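OmpA family protein (Klebsiella pneumoniae subsp. pneumoniae, PDB 7RJJ) probably binds the peptidoglycan of the cell wall through this C-terminal OmpA-like domain, which holds D-alanine in its ligand pocket. Local coordinates at residues Gly25-Lys28 / Arg29-Ser33. Residues are numbered along the deposited sequence; the frame is centred on the assembly and turned at random.
Sequences GSTK and RLVSS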
loop_
_atom_site.group_PDB
_atom_site.type_symbol
_atom_site.label_atom_id
_atom_site.label_comp_id
_atom_site.label_asym_id
_atom_site.label_seq_id
_atom_site.Cartn_x
_atom_site.Cartn_y
_atom_site.Cartn_z
ATOM N N GLY A 25 -7.325 -13.616 -2.627
ATOM C CA GLY A 25 -8.503 -12.754 -2.861
ATOM C C GLY A 25 -8.153 -11.276 -2.909
ATOM O O GLY A 25 -9.060 -10.455 -2.659
ATOM N N SER A 26 -6.900 -10.944 -3.229
ATOM C CA SER A 26 -6.460 -9.523 -3.288
ATOM C C SER A 26 -6.536 -8.977 -4.719
ATOM O O SER A 26 -6.472 -7.739 -4.870
ATOM C CB SER A 26 -5.049 -9.375 -2.759
ATOM O OG SER A 26 -4.982 -9.613 -1.356
ATOM N N THR A 27 -6.762 -9.843 -5.713
ATOM C CA THR A 27 -6.640 -9.419 -7.138
ATOM C C THR A 27 -7.622 -8.308 -7.543
ATOM O O THR A 27 -7.209 -7.422 -8.286
ATOM C CB THR A 27 -6.782 -10.617 -8.076
ATOM O OG1 THR A 27 -5.881 -11.619 -7.602
ATOM C CG2 THR A 27 -6.490 -10.260 -9.518
ATOM N N LYS A 28 -8.885 -8.377 -7.120
ATOM C CA LYS A 28 -9.859 -7.344 -7.567
ATOM C C LYS A 28 -9.469 -5.959 -7.040
ATOM O O LYS A 28 -9.577 -4.991 -7.841
ATOM C CB LYS A 28 -11.279 -7.729 -7.143
ATOM C CG LYS A 28 -12.352 -6.736 -7.563
ATOM C CD LYS A 28 -13.748 -7.192 -7.213
ATOM C CE LYS A 28 -14.788 -6.104 -7.374
ATOM N NZ LYS A 28 -14.814 -5.557 -8.752
ATOM N N ARG A 29 -9.029 -5.869 -5.774
ATOM C CA ARG A 29 -8.626 -4.562 -5.171
ATOM C C ARG A 29 -7.332 -4.056 -5.819
ATOM O O ARG A 29 -7.191 -2.809 -6.006
ATOM C CB ARG A 29 -8.469 -4.693 -3.653
ATOM C CG ARG A 29 -9.788 -4.660 -2.895
ATOM C CD ARG A 29 -9.655 -5.086 -1.447
ATOM N NE ARG A 29 -9.376 -6.513 -1.330
ATOM C CZ ARG A 29 -9.325 -7.191 -0.184
ATOM N NH1 ARG A 29 -9.527 -6.573 0.970
ATOM N NH2 ARG A 29 -9.078 -8.491 -0.199
ATOM N N LEU A 30 -6.428 -4.974 -6.166
ATOM C CA LEU A 30 -5.163 -4.572 -6.835
ATOM C C LEU A 30 -5.465 -4.036 -8.232
ATOM O O LEU A 30 -4.924 -2.953 -8.597
ATOM C CB LEU A 30 -4.230 -5.780 -6.907
ATOM C CG LEU A 30 -3.631 -6.220 -5.577
ATOM C CD1 LEU A 30 -2.989 -7.597 -5.709
ATOM C CD2 LEU A 30 -2.633 -5.191 -5.068
ATOM N N VAL A 31 -6.266 -4.785 -9.001
ATOM C CA VAL A 31 -6.600 -4.361 -10.388
ATOM C C VAL A 31 -7.260 -2.976 -10.312
ATOM O O VAL A 31 -6.927 -2.109 -11.181
ATOM C CB VAL A 31 -7.463 -5.414 -11.118
ATOM C CG1 VAL A 31 -8.066 -4.868 -12.403
ATOM C CG2 VAL A 31 -6.671 -6.688 -11.402
ATOM N N SER A 32 -8.114 -2.758 -9.292
ATOM C CA SER A 32 -8.828 -1.459 -9.169
ATOM C C SER A 32 -7.822 -0.305 -9.015
ATOM O O SER A 32 -7.995 0.750 -9.695
ATOM C CB SER A 32 -9.818 -1.492 -8.038
ATOM O OG SER A 32 -10.465 -0.239 -7.925
ATOM N N SER A 33 -6.812 -0.491 -8.165
ATOM C CA SER A 33 -5.760 0.545 -7.973
ATOM C C SER A 33 -4.973 0.718 -9.271
ATOM O O SER A 33 -4.659 1.869 -9.620
ATOM C CB SER A 33 -4.832 0.189 -6.849
ATOM O OG SER A 33 -5.526 0.176 -5.614
HETATM O O HOH W 1 -9.670 -8.072 -3.917
#
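The carbonyl oxygen of Gly-25 is gripped by two donors, the guanidinium of Arg-29 and a bound water, at the N-terminal end of helix 27-38, which packs beside helix 57-77 in this OmpA-like alpha/beta domain. Arg-29 NH2 donates to Gly-25 O across 3.1 Å in a fairly straight bond (161°). The oxygen lies near the guanidinium plane, whereas the nitrogen stands above the carbonyl plane. The water donates to Gly-25 O at 2.8 Å and accepts from both NE and the backbone N of Arg-29, so it joins the loop carbonyl to the first turn. Arginine suits this place because NE and NH2 can serve the water and the carbonyl at once; a bend at chi3 (-70°) turns the guanidinium back toward Gly-25. Glycine readily adopts the positive phi (82°) with which Gly-25 leads into the helix.

Backbone bonds of the i to i+4 kind run from Leu-30 N to Ser-26 O, from Val-31 N to Thr-27 O at 2.9 Å, and from Ser-32 N to Lys-28 O. Small and polar, Ser-26 fits its buried site by turning OG back to the carbonyl oxygen of Lys-23, while its CB meets Leu-30 CD1 at 4.0 Å. Leu-30 carries the hydrophobic side of the helix onto Trp-74 and Met-75 of helix 57-77 and onto Leu-14. Thr-27 is exposed, which suits its hydroxyl; Val-31, one turn on, also reaches Trp-74. Branching at CB holds a methyl close to each backbone, so their CG2 atoms touch at 4.0 Å, and Val-31 CG2 also lies 3.2 Å from Thr-27 O.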